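PDB 1XOC: oligopeptide-binding protein AppA, which binds oligopeptides outside the cell membrane and delivers them to an ABC permease for uptake, supporting sporulation and genetic competence. Local coordinates for residues A[37-42]-A[170-175]; A[116-121]-A[404-409]; A[218-223]-A[229-234]. One frame throughout, in Å; residues are numbered along the deposited sequence. Where two conformers were deposited one is given.

Contact 1: A[37-42]-A[170-175]; sequences SLYSTD and ADLEEN. With ZN (zinc ion), chain H.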
# COMPACT_ATOMS: atom_id res chain seq x y z
N SER A 37 -3.87 -11.48 -4.97
CA SER A 37 -3.88 -10.79 -3.70
C SER A 37 -3.23 -11.57 -2.54
O SER A 37 -2.85 -10.98 -1.53
CB SER A 37 -5.30 -10.39 -3.34
OG SER A 37 -6.03 -11.53 -3.02
N LEU A 38 -3.08 -12.89 -2.70
CA LEU A 38 -2.44 -13.70 -1.66
C LEU A 38 -0.92 -13.49 -1.62
O LEU A 38 -0.27 -13.87 -0.63
CB LEU A 38 -2.79 -15.18 -1.82
CG LEU A 38 -4.28 -15.54 -1.82
CD1 LEU A 38 -4.47 -17.02 -2.18
CD2 LEU A 38 -4.83 -15.19 -0.46
N TYR A 39 -0.31 -12.91 -2.66
CA TYR A 39 1.11 -12.75 -2.75
C TYR A 39 1.60 -11.33 -2.94
O TYR A 39 2.71 -11.01 -2.52
CB TYR A 39 1.64 -13.65 -3.88
CG TYR A 39 1.34 -15.10 -3.58
CD1 TYR A 39 0.30 -15.78 -4.20
CD2 TYR A 39 2.06 -15.79 -2.61
CE1 TYR A 39 0.02 -17.11 -3.87
CE2 TYR A 39 1.79 -17.09 -2.28
CZ TYR A 39 0.76 -17.76 -2.90
OH TYR A 39 0.52 -19.09 -2.54
N SER A 40 0.85 -10.49 -3.63
CA SER A 40 1.30 -9.15 -3.88
C SER A 40 1.39 -8.31 -2.61
O SER A 40 0.59 -8.49 -1.68
CB SER A 40 0.43 -8.46 -4.91
OG SER A 40 -0.89 -8.35 -4.46
N THR A 41 2.35 -7.39 -2.61
CA THR A 41 2.50 -6.47 -1.48
C THR A 41 2.46 -4.99 -1.90
O THR A 41 2.59 -4.12 -1.04
CB THR A 41 3.75 -6.74 -0.61
OG1 THR A 41 4.92 -6.62 -1.43
CG2 THR A 41 3.73 -8.16 -0.00
N ASP A 42 2.30 -4.73 -3.20
CA ASP A 42 2.51 -3.38 -3.76
C ASP A 42 1.29 -2.84 -4.47
O ASP A 42 0.49 -3.60 -5.04
CB ASP A 42 3.75 -3.34 -4.66
CG ASP A 42 3.53 -3.99 -6.00
OD1 ASP A 42 3.37 -3.24 -6.98
OD2 ASP A 42 3.49 -5.24 -6.08
N ALA A 170 2.88 -24.68 -2.35
CA ALA A 170 4.27 -24.20 -2.37
C ALA A 170 4.67 -23.52 -3.69
O ALA A 170 5.58 -22.68 -3.69
CB ALA A 170 5.23 -25.34 -2.06
N ASP A 171 4.03 -23.89 -4.79
CA ASP A 171 4.39 -23.40 -6.11
C ASP A 171 3.39 -22.41 -6.69
O ASP A 171 3.49 -22.05 -7.87
CB ASP A 171 4.53 -24.54 -7.11
CG ASP A 171 5.52 -25.56 -6.69
OD1 ASP A 171 6.56 -25.25 -6.07
OD2 ASP A 171 5.25 -26.73 -6.96
N LEU A 172 2.40 -21.98 -5.90
CA LEU A 172 1.35 -21.14 -6.47
C LEU A 172 1.85 -19.77 -6.92
O LEU A 172 1.43 -19.27 -7.95
CB LEU A 172 0.18 -20.99 -5.50
CG LEU A 172 -1.15 -20.58 -6.08
CD1 LEU A 172 -1.69 -21.56 -7.07
CD2 LEU A 172 -2.14 -20.48 -4.93
N GLU A 173 2.75 -19.16 -6.17
CA GLU A 173 3.18 -17.79 -6.51
C GLU A 173 3.88 -17.73 -7.88
O GLU A 173 3.71 -16.74 -8.62
CB GLU A 173 4.12 -17.22 -5.45
CG GLU A 173 4.46 -15.76 -5.68
CD GLU A 173 5.28 -15.13 -4.56
OE1 GLU A 173 5.61 -13.96 -4.76
OE2 GLU A 173 5.57 -15.78 -3.51
N GLU A 174 4.67 -18.75 -8.19
CA GLU A 174 5.40 -18.80 -9.44
C GLU A 174 4.52 -19.13 -10.66
O GLU A 174 4.98 -18.97 -11.78
CB GLU A 174 6.55 -19.79 -9.33
CG GLU A 174 6.13 -21.21 -9.05
CD GLU A 174 7.31 -22.15 -8.74
OE1 GLU A 174 7.92 -22.01 -7.64
OE2 GLU A 174 7.61 -23.05 -9.57
N ASN A 175 3.27 -19.52 -10.47
CA ASN A 175 2.48 -20.01 -11.59
C ASN A 175 2.22 -18.91 -12.63
O ASN A 175 1.98 -17.76 -12.28
CB ASN A 175 1.15 -20.56 -11.06
CG ASN A 175 0.46 -21.48 -12.04
OD1 ASN A 175 0.68 -22.72 -12.02
ND2 ASN A 175 -0.41 -20.90 -12.88
ZN ZN H . 8.37 -26.02 -4.89

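Contact 2: A[116-121]-A[404-409]; sequences KGERGS and QMNPPN. With ZN (zinc ion), chain L.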
# COMPACT_ATOMS: atom_id res chain seq x y z
N LYS A 116 3.65 -19.61 1.24
CA LYS A 116 4.91 -18.87 1.32
C LYS A 116 4.79 -17.35 1.06
O LYS A 116 5.80 -16.69 0.84
CB LYS A 116 5.95 -19.50 0.38
CG LYS A 116 6.30 -20.90 0.82
CD LYS A 116 7.27 -21.64 -0.11
CE LYS A 116 7.55 -23.04 0.45
NZ LYS A 116 6.29 -23.73 0.93
N GLY A 117 3.60 -16.80 1.17
CA GLY A 117 3.37 -15.38 0.90
C GLY A 117 3.61 -14.51 2.11
O GLY A 117 3.88 -15.01 3.21
N GLU A 118 3.54 -13.20 1.89
CA GLU A 118 3.71 -12.18 2.94
C GLU A 118 2.40 -11.67 3.53
O GLU A 118 2.44 -10.75 4.34
CB GLU A 118 4.51 -10.98 2.41
CG GLU A 118 6.03 -11.18 2.40
CD GLU A 118 6.54 -12.09 1.28
OE1 GLU A 118 6.26 -11.79 0.11
OE2 GLU A 118 7.25 -13.08 1.59
N ARG A 119 1.26 -12.26 3.14
CA ARG A 119 -0.06 -11.77 3.56
C ARG A 119 -0.69 -12.61 4.67
O ARG A 119 -1.91 -12.53 4.89
CB ARG A 119 -1.00 -11.67 2.35
CG ARG A 119 -0.59 -10.63 1.33
CD ARG A 119 -0.50 -9.27 1.92
NE ARG A 119 -0.51 -8.24 0.92
CZ ARG A 119 -0.58 -6.94 1.22
NH1 ARG A 119 -0.72 -6.56 2.48
NH2 ARG A 119 -0.56 -6.06 0.26
N GLY A 120 0.12 -13.35 5.41
CA GLY A 120 -0.41 -14.21 6.48
C GLY A 120 -1.25 -13.49 7.52
O GLY A 120 -2.21 -14.07 8.01
N SER A 121 -0.87 -12.26 7.85
CA SER A 121 -1.53 -11.41 8.87
C SER A 121 -3.03 -11.25 8.61
O SER A 121 -3.84 -11.23 9.53
CB SER A 121 -0.91 -10.01 8.89
OG SER A 121 -1.05 -9.44 10.19
N GLN A 404 13.39 -6.46 -2.86
CA GLN A 404 14.50 -6.24 -1.94
C GLN A 404 14.03 -5.98 -0.50
O GLN A 404 14.64 -6.48 0.45
CB GLN A 404 15.33 -5.06 -2.41
CG GLN A 404 16.26 -5.40 -3.54
CD GLN A 404 16.83 -4.21 -4.28
OE1 GLN A 404 16.93 -3.11 -3.77
NE2 GLN A 404 17.24 -4.46 -5.51
N MET A 405 12.95 -5.20 -0.31
CA MET A 405 12.55 -4.84 1.04
C MET A 405 11.86 -6.00 1.76
O MET A 405 11.95 -6.11 2.98
CB MET A 405 11.61 -3.61 1.03
CG MET A 405 10.27 -3.83 0.47
SD MET A 405 9.32 -2.27 0.44
CE MET A 405 10.20 -1.40 -0.79
N ASN A 406 11.21 -6.87 0.99
CA ASN A 406 10.40 -7.97 1.54
C ASN A 406 11.23 -9.13 2.08
O ASN A 406 12.37 -9.31 1.67
CB ASN A 406 9.42 -8.49 0.46
CG ASN A 406 8.10 -7.75 0.47
OD1 ASN A 406 7.24 -8.04 1.30
ND2 ASN A 406 7.93 -6.79 -0.43
N PRO A 407 10.68 -9.93 2.99
CA PRO A 407 11.29 -11.19 3.33
C PRO A 407 11.50 -12.01 2.06
O PRO A 407 10.69 -11.87 1.13
CB PRO A 407 10.24 -11.87 4.21
CG PRO A 407 9.37 -10.80 4.69
CD PRO A 407 9.41 -9.70 3.70
N PRO A 408 12.55 -12.83 2.00
CA PRO A 408 13.59 -13.09 2.99
C PRO A 408 14.83 -12.20 2.85
O PRO A 408 15.90 -12.58 3.33
CB PRO A 408 13.98 -14.53 2.66
CG PRO A 408 13.90 -14.56 1.19
CD PRO A 408 12.74 -13.69 0.81
N ASN A 409 14.69 -11.03 2.20
CA ASN A 409 15.84 -10.23 1.78
C ASN A 409 16.15 -9.07 2.72
O ASN A 409 17.27 -8.96 3.23
CB ASN A 409 15.62 -9.70 0.36
CG ASN A 409 15.40 -10.80 -0.64
OD1 ASN A 409 14.54 -10.69 -1.53
ND2 ASN A 409 16.17 -11.86 -0.54
ZN ZN L . 7.47 -12.84 -1.36
O HOH W 1 6.51 -14.73 -1.38
O HOH W 2 8.77 -13.77 -0.39
O HOH W 3 6.63 -12.57 -3.16
O HOH W 4 8.23 -10.70 -2.19

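Contact 3: A[218-223]-A[229-234]; sequences TYKVIP and EAQLQA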
# COMPACT_ATOMS: atom_id res chain seq x y z
N THR A 218 -5.44 0.72 -20.33
CA THR A 218 -4.03 0.42 -20.49
C THR A 218 -3.26 1.04 -19.34
O THR A 218 -3.41 2.21 -19.06
CB THR A 218 -3.53 0.99 -21.82
OG1 THR A 218 -4.24 0.39 -22.90
CG2 THR A 218 -2.10 0.62 -22.05
N TYR A 219 -2.44 0.24 -18.67
CA TYR A 219 -1.64 0.69 -17.55
C TYR A 219 -0.23 0.81 -18.10
O TYR A 219 0.44 -0.17 -18.28
CB TYR A 219 -1.68 -0.36 -16.44
CG TYR A 219 -1.30 0.05 -15.03
CD1 TYR A 219 -0.07 -0.26 -14.50
CD2 TYR A 219 -2.21 0.68 -14.20
CE1 TYR A 219 0.26 0.07 -13.23
CE2 TYR A 219 -1.88 1.01 -12.92
CZ TYR A 219 -0.65 0.70 -12.43
OH TYR A 219 -0.31 1.02 -11.14
N LYS A 220 0.18 2.04 -18.36
CA LYS A 220 1.40 2.30 -19.09
C LYS A 220 2.52 2.63 -18.13
O LYS A 220 2.42 3.57 -17.37
CB LYS A 220 1.19 3.44 -20.08
CG LYS A 220 2.35 3.62 -21.04
CD LYS A 220 2.06 4.66 -22.09
CE LYS A 220 3.22 4.79 -23.05
NZ LYS A 220 2.96 5.84 -24.04
N VAL A 221 3.58 1.85 -18.18
CA VAL A 221 4.66 2.00 -17.24
C VAL A 221 5.66 3.04 -17.72
O VAL A 221 6.28 2.89 -18.76
CB VAL A 221 5.38 0.67 -17.00
CG1 VAL A 221 6.40 0.84 -15.93
CG2 VAL A 221 4.39 -0.39 -16.61
N ILE A 222 5.80 4.10 -16.94
CA ILE A 222 6.67 5.20 -17.27
C ILE A 222 7.46 5.58 -16.01
O ILE A 222 7.03 6.43 -15.26
CB ILE A 222 5.87 6.43 -17.77
CG1 ILE A 222 4.86 6.02 -18.87
CG2 ILE A 222 6.82 7.51 -18.29
CD1 ILE A 222 3.93 7.14 -19.23
N PRO A 223 8.62 4.95 -15.76
CA PRO A 223 9.33 5.21 -14.48
C PRO A 223 10.17 6.48 -14.49
O PRO A 223 11.41 6.44 -14.38
CB PRO A 223 10.13 3.93 -14.29
CG PRO A 223 10.55 3.64 -15.66
CD PRO A 223 9.35 3.95 -16.56
N GLU A 229 4.42 13.24 -17.26
CA GLU A 229 3.78 14.56 -17.42
C GLU A 229 3.82 15.04 -18.87
O GLU A 229 2.82 15.53 -19.40
CB GLU A 229 4.40 15.58 -16.48
CG GLU A 229 4.01 15.31 -15.06
CD GLU A 229 2.50 15.31 -14.89
OE1 GLU A 229 1.79 15.89 -15.75
OE2 GLU A 229 2.02 14.73 -13.89
N ALA A 230 4.97 14.88 -19.51
CA ALA A 230 5.08 15.19 -20.94
C ALA A 230 4.12 14.35 -21.81
O ALA A 230 3.56 14.87 -22.77
CB ALA A 230 6.50 14.97 -21.41
N GLN A 231 3.95 13.07 -21.49
CA GLN A 231 3.02 12.22 -22.25
C GLN A 231 1.58 12.64 -22.05
O GLN A 231 0.79 12.57 -22.98
CB GLN A 231 3.18 10.77 -21.89
CG GLN A 231 4.50 10.21 -22.40
CD GLN A 231 4.58 8.72 -22.35
OE1 GLN A 231 5.68 8.16 -22.23
NE2 GLN A 231 3.45 8.06 -22.43
N LEU A 232 1.25 13.06 -20.83
CA LEU A 232 -0.06 13.60 -20.51
C LEU A 232 -0.38 14.84 -21.35
O LEU A 232 -1.47 14.95 -21.93
CB LEU A 232 -0.09 13.95 -19.02
CG LEU A 232 -1.47 14.28 -18.48
CD1 LEU A 232 -2.43 13.13 -18.51
CD2 LEU A 232 -1.31 14.78 -17.03
N GLN A 233 0.58 15.76 -21.43
CA GLN A 233 0.45 16.94 -22.30
C GLN A 233 0.18 16.56 -23.76
O GLN A 233 -0.63 17.19 -24.43
CB GLN A 233 1.72 17.79 -22.22
CG GLN A 233 1.62 19.11 -23.00
CD GLN A 233 2.84 20.00 -22.80
OE1 GLN A 233 2.71 21.21 -22.58
NE2 GLN A 233 4.03 19.40 -22.89
N ALA A 234 0.86 15.52 -24.23
CA ALA A 234 0.79 15.11 -25.64
C ALA A 234 -0.44 14.28 -25.94
O ALA A 234 -0.77 14.07 -27.10
CB ALA A 234 2.04 14.33 -26.03

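Contact 1: A[37-42]-A[170-175]
Buried loop-on-loop packing joins Y39, in the connection between strand 23-28 and helix 43-52, to L172 and E173, in the loop that precedes strand 188-194. No hydrogen bond crosses the interface; one aromatic side chain does nearly all the work on its side. The aliphatic part of E173 lies over one face of the Y39 ring, with E173 CB 3.9 Å from the ring centroid and 14° off its normal, a CH-pi contact. E173 holds CG opposite its backbone N (chi1 -173°) and stays extended beyond, running back over the ring toward Y39 CB, and its carboxylate plane lies nearly parallel to the ring, tilted by 20°. A glutamate suits this place because its methylenes can cover an aromatic face while the charged end continues past it to within about 4 Å of the zinc held by E118. L172 comes instead at the ring edge, where L172 CD2 is 4.1 Å from Y39 CE1 and L172 CB is 3.5 Å from Y39 OH. Replacing Y39 with an alanine would probably open a gap beneath E173 and strip L172 of its aromatic neighbour. L172 also starts a type I beta turn, closed by N175 N to L172 O at 3.1 Å. Beside it, D171 OD1 binds a different zinc at 2.3 Å. Farther along the first loop, T41 makes backbone hydrogen bonds to the bound peptide, and D42 is the N-cap residue of helix 43-52. The arrangement is that of a peptide-site loop backed by a second loop in a family 5 solute-binding protein.

Contact 2: A[116-121]-A[404-409]
E118 and P407 meet partly through direct contact and partly through a zinc ion and its water. E118 OE1 binds the metal at 2.2 Å, whereas E118 OE2 stays 3.0 Å from it, so the carboxylate is essentially monodentate; four waters join it round the zinc. The second oxygen is put to use all the same: zinc-bound water 2 donates to E118 OE2 at 2.6 Å and to P407 O at 3.1 Å, bridging the two loops. Water 1, also on the metal, donates to K116 O. A glutamate fits because one oxygen can hold the metal while the other receives a proton from a water that the metal has probably made a stronger donor. The bend at chi2 (76°) folds the carboxylate back from an extended course, bringing it to the zinc. Behind it the apolar part of the side chain packs on the other segment, with E118 CG 3.9 Å from P407 CD and 3.5 Å from N406 OD1. The carboxylate and amide planes are inclined by 50°. N406 is itself fixed from outside: its ND2 donates to V402 O in helix 398-405, and its OD1 is hydrogen-bonded to Y442 OH. N409 N bonds to N406 O at 2.9 Å, and the cis peptide before P408 makes 406-409 a type VI turn, with the P407 carbonyl directed to the water. With R119, M405 and N406 touching the bound peptide, this is a largely water-ligated zinc site, held directly by E118, beside the peptide-binding site, probably where two lobes of the binding-protein fold meet.

Contact 3: A[218-223]-A[229-234]
A beta-alpha unit, strand 216-221 followed after a short turn by helix 225-234, brings K220 and I222 against Q231. All three side chains project toward the opposing segment, and Q231 reaches out from the helix so that its amide comes between the other two. The terminal methyl of I222 lies over one face of the amide, I222 CD1 3.6 Å from Q231 CD. K220, extended with CG anti to its backbone N (chi1 -171°), carries its ammonium to the same amide, displaced to the other side of its plane: K220 NZ lies 2.8 Å from the atom modelled as Q231 NE2. Two donors would then face each other, so the amide is probably turned over in the model; reversed, the pair may be a hydrogen bond. A glutamine suits the place: its length spans the gap, 9.3 Å between I222 CA and Q231 CA, and its amide can meet both a methyl and an ammonium. I222 also packs on A227 and A228, small residues that let the branched chain lie close. Helix 225-234 thus packs on one face of the sheet of strands 23-28, 216-221, 198-203 and 188-194, and helix 43-52 on the other, at Y219, an alpha/beta arrangement.

Contacts 1 and 2 are neighbours, their centres 10 Å apart, and their segments alternate along the chain: 37-42, 116-121, 170-175, 404-409. They touch directly through the hydrogen bond of S40 O with R119 NE and a weak one between T41 OG1 and N406 ND2, so 37-42, 116-121 and 404-409 together border the bound peptide, with 170-175 behind. Contact 3 lies in the long loop that contact 2 closes, about 28 Å and 30 Å between centres from contacts 1 and 2. Its strand 216-221 runs beside strand 23-28, whose continuation leads to 37-42 and helix 43-52. The peptide-site loop of contact 1 is thereby rooted in the four-stranded sheet to which contact 3 contributes strand 216-221.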